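Local coordinates for protein Cas13d (uncultured Ruminococcus sp, PDB 6IV9) that binds CRISPR RNA and probably, through its two HEPN domains, matures it and cleaves target RNA, at residues T251-K263 against A576-L588. The protein carries 2 engineered substitutions. Numbering follows the deposited sequence.
Sequences TKRLGYFGLEEPK and AASAKLTMFRDAL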
ATOM      1  N   THR A 251      16.347  -7.862 -20.901  1.00 34.53           N
ATOM      2  CA  THR A 251      16.969  -7.898 -19.555  1.00 32.53           C
ATOM      3  C   THR A 251      16.687  -9.209 -18.835  1.00 28.27           C
ATOM      4  O   THR A 251      17.486  -9.543 -17.999  1.00 36.03           O
ATOM      5  CB  THR A 251      16.566  -6.714 -18.675  1.00 34.49           C
ATOM      6  OG1 THR A 251      15.221  -6.887 -18.252  1.00 32.00           O
ATOM      7  CG2 THR A 251      16.758  -5.378 -19.346  1.00 35.52           C
ATOM      8  N   LYS A 252      15.487  -9.751 -19.027  1.00 26.63           N
ATOM      9  CA  LYS A 252      14.964 -10.969 -18.362  1.00 28.63           C
ATOM     10  C   LYS A 252      14.488 -10.630 -16.938  1.00 32.14           C
ATOM     11  O   LYS A 252      14.028 -11.529 -16.242  1.00 36.30           O
ATOM     12  CB  LYS A 252      15.975 -12.115 -18.374  1.00 38.07           C
ATOM     13  CG  LYS A 252      16.523 -12.504 -19.733  1.00 40.30           C
ATOM     14  CD  LYS A 252      15.452 -12.757 -20.744  1.00 43.17           C
ATOM     15  CE  LYS A 252      15.971 -13.192 -22.096  1.00 45.59           C
ATOM     16  NZ  LYS A 252      14.982 -12.934 -23.164  1.00 45.73           N
ATOM     17  N   ARG A 253      14.533  -9.348 -16.584  1.00 31.26           N
ATOM     18  CA  ARG A 253      14.175  -8.807 -15.244  1.00 31.13           C
ATOM     19  C   ARG A 253      12.668  -8.900 -14.959  1.00 34.25           C
ATOM     20  O   ARG A 253      12.282  -8.854 -13.796  1.00 29.91           O
ATOM     21  CB  ARG A 253      14.728  -7.397 -15.085  1.00 30.16           C
ATOM     22  CG  ARG A 253      16.232  -7.364 -14.898  1.00 33.07           C
ATOM     23  CD  ARG A 253      16.628  -6.458 -13.754  1.00 41.65           C
ATOM     24  NE  ARG A 253      18.047  -6.450 -13.483  1.00 35.28           N
ATOM     25  CZ  ARG A 253      18.935  -5.949 -14.299  1.00 34.67           C
ATOM     26  NH1 ARG A 253      18.545  -5.307 -15.378  1.00 32.71           N
ATOM     27  NH2 ARG A 253      20.214  -6.082 -14.034  1.00 36.17           N
ATOM     28  N   LEU A 254      11.847  -9.135 -15.987  1.00 30.77           N
ATOM     29  CA  LEU A 254      10.372  -9.251 -15.815  1.00 32.24           C
ATOM     30  C   LEU A 254      10.037 -10.473 -14.959  1.00 29.46           C
ATOM     31  O   LEU A 254       8.994 -10.504 -14.347  1.00 30.57           O
ATOM     32  CB  LEU A 254       9.660  -9.286 -17.166  1.00 29.60           C
ATOM     33  CG  LEU A 254       9.421  -7.916 -17.789  1.00 36.85           C
ATOM     34  CD1 LEU A 254       8.814  -8.042 -19.170  1.00 34.74           C
ATOM     35  CD2 LEU A 254       8.547  -7.051 -16.900  1.00 39.76           C
ATOM     36  N   GLY A 255      10.961 -11.417 -14.879  1.00 24.95           N
ATOM     37  CA  GLY A 255      10.804 -12.640 -14.079  1.00 29.21           C
ATOM     38  C   GLY A 255      10.692 -12.321 -12.601  1.00 32.70           C
ATOM     39  O   GLY A 255      10.129 -13.104 -11.860  1.00 34.06           O
ATOM     40  N   TYR A 256      11.199 -11.163 -12.209  1.00 31.03           N
ATOM     41  CA  TYR A 256      11.160 -10.721 -10.795  1.00 35.42           C
ATOM     42  C   TYR A 256       9.699 -10.565 -10.370  1.00 43.66           C
ATOM     43  O   TYR A 256       9.383 -10.854  -9.225  1.00 43.96           O
ATOM     44  CB  TYR A 256      11.950  -9.426 -10.634  1.00 32.72           C
ATOM     45  CG  TYR A 256      13.438  -9.624 -10.515  1.00 27.59           C
ATOM     46  CD1 TYR A 256      13.965 -10.606  -9.703  1.00 32.82           C
ATOM     47  CD2 TYR A 256      14.318  -8.831 -11.216  1.00 28.37           C
ATOM     48  CE1 TYR A 256      15.329 -10.779  -9.566  1.00 33.08           C
ATOM     49  CE2 TYR A 256      15.683  -9.002 -11.110  1.00 29.90           C
ATOM     50  CZ  TYR A 256      16.192  -9.976 -10.280  1.00 31.82           C
ATOM     51  OH  TYR A 256      17.528 -10.130 -10.163  1.00 27.89           O
ATOM     52  N   PHE A 257       8.863 -10.136 -11.310  1.00 40.00           N
ATOM     53  CA  PHE A 257       7.428  -9.842 -11.091  1.00 38.14           C
ATOM     54  C   PHE A 257       6.568 -11.074 -11.323  1.00 40.43           C
ATOM     55  O   PHE A 257       5.374 -10.964 -11.239  1.00 44.95           O
ATOM     56  CB  PHE A 257       6.961  -8.827 -12.120  1.00 35.28           C
ATOM     57  CG  PHE A 257       7.554  -7.457 -11.992  1.00 38.55           C
ATOM     58  CD1 PHE A 257       7.767  -6.887 -10.755  1.00 49.40           C
ATOM     59  CD2 PHE A 257       7.848  -6.717 -13.111  1.00 41.60           C
ATOM     60  CE1 PHE A 257       8.280  -5.608 -10.652  1.00 43.72           C
ATOM     61  CE2 PHE A 257       8.366  -5.443 -13.008  1.00 47.20           C
ATOM     62  CZ  PHE A 257       8.581  -4.889 -11.776  1.00 42.55           C
ATOM     63  N   GLY A 258       7.173 -12.212 -11.605  1.00 35.25           N
ATOM     64  CA  GLY A 258       6.353 -13.387 -11.919  1.00 34.83           C
ATOM     65  C   GLY A 258       5.966 -13.404 -13.386  1.00 34.86           C
ATOM     66  O   GLY A 258       5.108 -14.178 -13.718  1.00 37.65           O
ATOM     67  N   LEU A 259       6.520 -12.494 -14.186  1.00 32.00           N
ATOM     68  CA  LEU A 259       6.297 -12.456 -15.655  1.00 35.57           C
ATOM     69  C   LEU A 259       7.454 -13.152 -16.377  1.00 32.66           C
ATOM     70  O   LEU A 259       8.245 -12.492 -17.001  1.00 41.46           O
ATOM     71  CB  LEU A 259       6.152 -11.017 -16.122  1.00 32.25           C
ATOM     72  CG  LEU A 259       4.910 -10.326 -15.597  1.00 34.74           C
ATOM     73  CD1 LEU A 259       4.880  -8.890 -16.055  1.00 38.62           C
ATOM     74  CD2 LEU A 259       3.678 -11.070 -16.058  1.00 36.78           C
ATOM     75  N   GLU A 260       7.473 -14.458 -16.283  1.00 43.49           N
ATOM     76  CA  GLU A 260       8.482 -15.332 -16.904  1.00 51.28           C
ATOM     77  C   GLU A 260       8.208 -15.488 -18.400  1.00 35.64           C
ATOM     78  O   GLU A 260       7.114 -15.839 -18.744  1.00 41.10           O
ATOM     79  CB  GLU A 260       8.246 -16.692 -16.263  1.00 59.88           C
ATOM     80  CG  GLU A 260       9.141 -17.788 -16.772  1.00 80.28           C
ATOM     81  CD  GLU A 260       9.735 -18.534 -15.601  1.00 79.45           C
ATOM     82  OE1 GLU A 260       9.330 -19.672 -15.368  1.00 72.85           O
ATOM     83  OE2 GLU A 260      10.549 -17.929 -14.902  1.00 83.69           O
ATOM     84  N   GLU A 261       9.225 -15.327 -19.242  1.00 35.83           N
ATOM     85  CA  GLU A 261       9.065 -15.602 -20.692  1.00 33.45           C
ATOM     86  C   GLU A 261       8.883 -17.113 -20.852  1.00 34.24           C
ATOM     87  O   GLU A 261       9.324 -17.846 -20.001  1.00 35.24           O
ATOM     88  CB  GLU A 261      10.263 -15.101 -21.500  1.00 36.13           C
ATOM     89  CG  GLU A 261      11.513 -15.918 -21.283  1.00 43.78           C
ATOM     90  CD  GLU A 261      12.790 -15.522 -22.007  1.00 49.17           C
ATOM     91  OE1 GLU A 261      12.817 -14.478 -22.628  1.00 45.54           O
ATOM     92  OE2 GLU A 261      13.756 -16.278 -21.921  1.00 59.14           O
ATOM     93  N   PRO A 262       8.247 -17.615 -21.926  1.00 35.67           N
ATOM     94  CA  PRO A 262       8.057 -19.052 -22.107  1.00 37.49           C
ATOM     95  C   PRO A 262       9.377 -19.818 -22.241  1.00 35.21           C
ATOM     96  O   PRO A 262      10.340 -19.249 -22.630  1.00 35.77           O
ATOM     97  CB  PRO A 262       7.314 -19.151 -23.445  1.00 40.31           C
ATOM     98  CG  PRO A 262       6.648 -17.822 -23.586  1.00 41.77           C
ATOM     99  CD  PRO A 262       7.622 -16.843 -22.981  1.00 38.34           C
ATOM    100  N   LYS A 263       9.374 -21.073 -21.813  1.00 39.39           N
ATOM    101  CA  LYS A 263      10.569 -21.947 -21.921  1.00 45.21           C
ATOM    102  C   LYS A 263      10.880 -22.227 -23.398  1.00 47.07           C
ATOM    103  O   LYS A 263      12.034 -22.226 -23.753  1.00 46.32           O
ATOM    104  CB  LYS A 263      10.360 -23.211 -21.093  1.00 49.70           C
ATOM    105  CG  LYS A 263      11.267 -23.319 -19.878  1.00 68.52           C
ATOM    106  CD  LYS A 263      10.548 -23.249 -18.546  1.00 79.62           C
ATOM    107  CE  LYS A 263      11.037 -22.128 -17.654  1.00 81.34           C
ATOM    108  NZ  LYS A 263      11.946 -21.220 -18.385  1.00 89.89           N
ATOM    109  N   ALA A 576       8.125 -20.005  -7.996  1.00 51.73           N
ATOM    110  CA  ALA A 576       9.458 -19.374  -8.060  1.00 54.13           C
ATOM    111  C   ALA A 576       9.853 -19.212  -9.522  1.00 57.06           C
ATOM    112  O   ALA A 576       9.513 -20.056 -10.330  1.00 45.30           O
ATOM    113  CB  ALA A 576      10.488 -20.177  -7.311  1.00 54.91           C
ATOM    114  N   ALA A 577      10.573 -18.138  -9.808  1.00 60.68           N
ATOM    115  CA  ALA A 577      11.007 -17.845 -11.186  1.00 64.25           C
ATOM    116  C   ALA A 577      12.078 -18.849 -11.618  1.00 58.25           C
ATOM    117  O   ALA A 577      12.712 -19.454 -10.758  1.00 43.28           O
ATOM    118  CB  ALA A 577      11.568 -16.444 -11.231  1.00 64.81           C
ATOM    119  N   SER A 578      12.214 -19.052 -12.922  1.00 50.16           N
ATOM    120  CA  SER A 578      13.386 -19.824 -13.382  1.00 47.54           C
ATOM    121  C   SER A 578      14.505 -18.794 -13.298  1.00 44.61           C
ATOM    122  O   SER A 578      14.412 -17.814 -13.992  1.00 44.94           O
ATOM    123  CB  SER A 578      13.199 -20.265 -14.794  1.00 57.37           C
ATOM    124  OG  SER A 578      12.258 -21.316 -14.867  1.00 63.78           O
ATOM    125  N   ALA A 579      15.469 -18.960 -12.402  1.00 48.90           N
ATOM    126  CA  ALA A 579      16.497 -17.904 -12.306  1.00 47.06           C
ATOM    127  C   ALA A 579      17.292 -17.829 -13.610  1.00 45.10           C
ATOM    128  O   ALA A 579      17.732 -18.849 -14.107  1.00 47.21           O
ATOM    129  CB  ALA A 579      17.381 -18.115 -11.119  1.00 54.43           C
ATOM    130  N   LYS A 580      17.442 -16.617 -14.108  1.00 39.82           N
ATOM    131  CA  LYS A 580      18.186 -16.316 -15.342  1.00 39.25           C
ATOM    132  C   LYS A 580      19.562 -15.790 -14.969  1.00 37.09           C
ATOM    133  O   LYS A 580      19.734 -15.333 -13.854  1.00 30.36           O
ATOM    134  CB  LYS A 580      17.437 -15.216 -16.082  1.00 41.58           C
ATOM    135  CG  LYS A 580      16.012 -15.576 -16.438  1.00 43.94           C
ATOM    136  CD  LYS A 580      15.952 -16.384 -17.693  1.00 49.22           C
ATOM    137  CE  LYS A 580      14.582 -16.377 -18.325  1.00 60.64           C
ATOM    138  NZ  LYS A 580      13.697 -17.356 -17.671  1.00 57.87           N
ATOM    139  N   LEU A 581      20.447 -15.705 -15.951  1.00 32.10           N
ATOM    140  CA  LEU A 581      21.818 -15.220 -15.689  1.00 32.73           C
ATOM    141  C   LEU A 581      21.758 -13.806 -15.117  1.00 30.62           C
ATOM    142  O   LEU A 581      22.539 -13.506 -14.250  1.00 29.15           O
ATOM    143  CB  LEU A 581      22.624 -15.218 -16.984  1.00 35.70           C
ATOM    144  CG  LEU A 581      23.994 -14.565 -16.852  1.00 41.16           C
ATOM    145  CD1 LEU A 581      24.797 -15.219 -15.753  1.00 43.30           C
ATOM    146  CD2 LEU A 581      24.752 -14.626 -18.157  1.00 51.07           C
ATOM    147  N   THR A 582      20.819 -12.992 -15.576  1.00 27.97           N
ATOM    148  CA  THR A 582      20.735 -11.596 -15.101  1.00 29.43           C
ATOM    149  C   THR A 582      20.485 -11.590 -13.595  1.00 29.93           C
ATOM    150  O   THR A 582      21.040 -10.768 -12.919  1.00 28.91           O
ATOM    151  CB  THR A 582      19.606 -10.843 -15.806  1.00 35.41           C
ATOM    152  OG1 THR A 582      19.987 -10.666 -17.160  1.00 34.94           O
ATOM    153  CG2 THR A 582      19.356  -9.486 -15.196  1.00 37.07           C
ATOM    154  N   MET A 583      19.626 -12.474 -13.127  1.00 28.24           N
ATOM    155  CA  MET A 583      19.311 -12.546 -11.686  1.00 31.26           C
ATOM    156  C   MET A 583      20.544 -12.977 -10.891  1.00 31.02           C
ATOM    157  O   MET A 583      20.765 -12.439  -9.832  1.00 28.28           O
ATOM    158  CB  MET A 583      18.154 -13.509 -11.462  1.00 29.14           C
ATOM    159  CG  MET A 583      16.895 -13.001 -12.104  1.00 36.76           C
ATOM    160  SD  MET A 583      15.614 -14.214 -12.090  1.00 43.79           S
ATOM    161  CE  MET A 583      14.360 -13.286 -12.966  1.00 50.14           C
ATOM    162  N   PHE A 584      21.300 -13.932 -11.413  1.00 29.45           N
ATOM    163  CA  PHE A 584      22.525 -14.391 -10.717  1.00 27.96           C
ATOM    164  C   PHE A 584      23.515 -13.237 -10.649  1.00 26.63           C
ATOM    165  O   PHE A 584      24.145 -13.056  -9.646  1.00 29.47           O
ATOM    166  CB  PHE A 584      23.091 -15.645 -11.374  1.00 27.14           C
ATOM    167  CG  PHE A 584      22.276 -16.872 -11.079  1.00 29.96           C
ATOM    168  CD1 PHE A 584      22.197 -17.370  -9.798  1.00 27.73           C
ATOM    169  CD2 PHE A 584      21.553 -17.495 -12.069  1.00 30.22           C
ATOM    170  CE1 PHE A 584      21.423 -18.476  -9.520  1.00 31.49           C
ATOM    171  CE2 PHE A 584      20.789 -18.610 -11.790  1.00 32.57           C
ATOM    172  CZ  PHE A 584      20.727 -19.100 -10.517  1.00 32.14           C
ATOM    173  N   ARG A 585      23.626 -12.478 -11.727  1.00 27.62           N
ATOM    174  CA  ARG A 585      24.536 -11.315 -11.683  1.00 30.22           C
ATOM    175  C   ARG A 585      24.025 -10.330 -10.626  1.00 28.21           C
ATOM    176  O   ARG A 585      24.833  -9.819  -9.894  1.00 27.90           O
ATOM    177  CB  ARG A 585      24.651 -10.640 -13.046  1.00 29.95           C
ATOM    178  CG  ARG A 585      25.388  -9.317 -12.982  1.00 32.18           C
ATOM    179  CD  ARG A 585      25.577  -8.637 -14.314  1.00 41.74           C
ATOM    180  NE  ARG A 585      26.518  -9.330 -15.170  1.00 41.62           N
ATOM    181  CZ  ARG A 585      27.826  -9.176 -15.128  1.00 48.43           C
ATOM    182  NH1 ARG A 585      28.372  -8.313 -14.300  1.00 39.30           N
ATOM    183  NH2 ARG A 585      28.593  -9.896 -15.911  1.00 41.47           N
ATOM    184  N   ASP A 586      22.714 -10.112 -10.565  1.00 25.97           N
ATOM    185  CA  ASP A 586      22.149  -9.174  -9.570  1.00 27.31           C
ATOM    186  C   ASP A 586      22.490  -9.682  -8.166  1.00 23.20           C
ATOM    187  O   ASP A 586      22.927  -8.899  -7.369  1.00 22.98           O
ATOM    188  CB  ASP A 586      20.634  -9.036  -9.735  1.00 26.12           C
ATOM    189  CG  ASP A 586      20.194  -8.203 -10.922  1.00 36.10           C
ATOM    190  OD1 ASP A 586      21.010  -7.441 -11.432  1.00 37.79           O
ATOM    191  OD2 ASP A 586      19.052  -8.340 -11.320  1.00 32.38           O
ATOM    192  N   ALA A 587      22.310 -10.973  -7.917  1.00 24.42           N
ATOM    193  CA  ALA A 587      22.584 -11.541  -6.581  1.00 27.07           C
ATOM    194  C   ALA A 587      24.066 -11.452  -6.204  1.00 29.12           C
ATOM    195  O   ALA A 587      24.361 -10.985  -5.132  1.00 27.31           O
ATOM    196  CB  ALA A 587      22.085 -12.955  -6.513  1.00 25.22           C
ATOM    197  N   LEU A 588      24.967 -11.861  -7.082  1.00 27.79           N
ATOM    198  CA  LEU A 588      26.409 -11.779  -6.753  1.00 27.66           C
ATOM    199  C   LEU A 588      26.826 -10.320  -6.548  1.00 26.07           C
ATOM    200  O   LEU A 588      27.559 -10.072  -5.651  1.00 29.15           O
ATOM    201  CB  LEU A 588      27.212 -12.426  -7.881  1.00 26.68           C
ATOM    202  CG  LEU A 588      27.459 -13.918  -7.716  1.00 26.65           C
ATOM    203  CD1 LEU A 588      26.169 -14.673  -7.516  1.00 28.77           C
ATOM    204  CD2 LEU A 588      28.232 -14.472  -8.893  1.00 29.53           C
TER
HETATM  205  O   HOH W   1      12.819 -15.557 -14.632  1.00 43.58           O
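R253 meets D586 side-on: NE gives a bond to OD2, and NH2 reaches OD1 over 3.0 Å at a nearly straight 175°. The flat groups lie almost coplanar, and both bonds use syn lone pairs. D586 OD2 takes the Y256 OH on its anti lone pair (2.6 Å); three bonds, two of them on OD2, thus hold the carboxylate's rotation. With an alanine replacing D586, the R253 guanidinium is likely to lose its carboxylate mate and the Y256 hydroxyl this acceptor. T582 splits its branches, CG2 lying over one guanidinium face while OG1 donates to T251 O (2.9 Å). M583, its CG anti to the carbonyl carbon (chi1 -65°), runs counter to Y256 and brings SD obliquely over the ring; M583 CE ends 3.8 Å from G255 CA, where a side chain would clash.

Toward solvent, one firm bond, S578 N to E260 OE2 (2.8 Å), stands beside a weak one, S578 OG to E260 OE1, and a water shared with S578 O; K580 NZ, 4.2 Å from E260 OE2, is too far for a salt bridge. In this surface contact the 3-10 turn after helix 232-251 docks on the start of helix 581-591 and its lead-in through a bidentate salt bridge and a Met-aromatic contact.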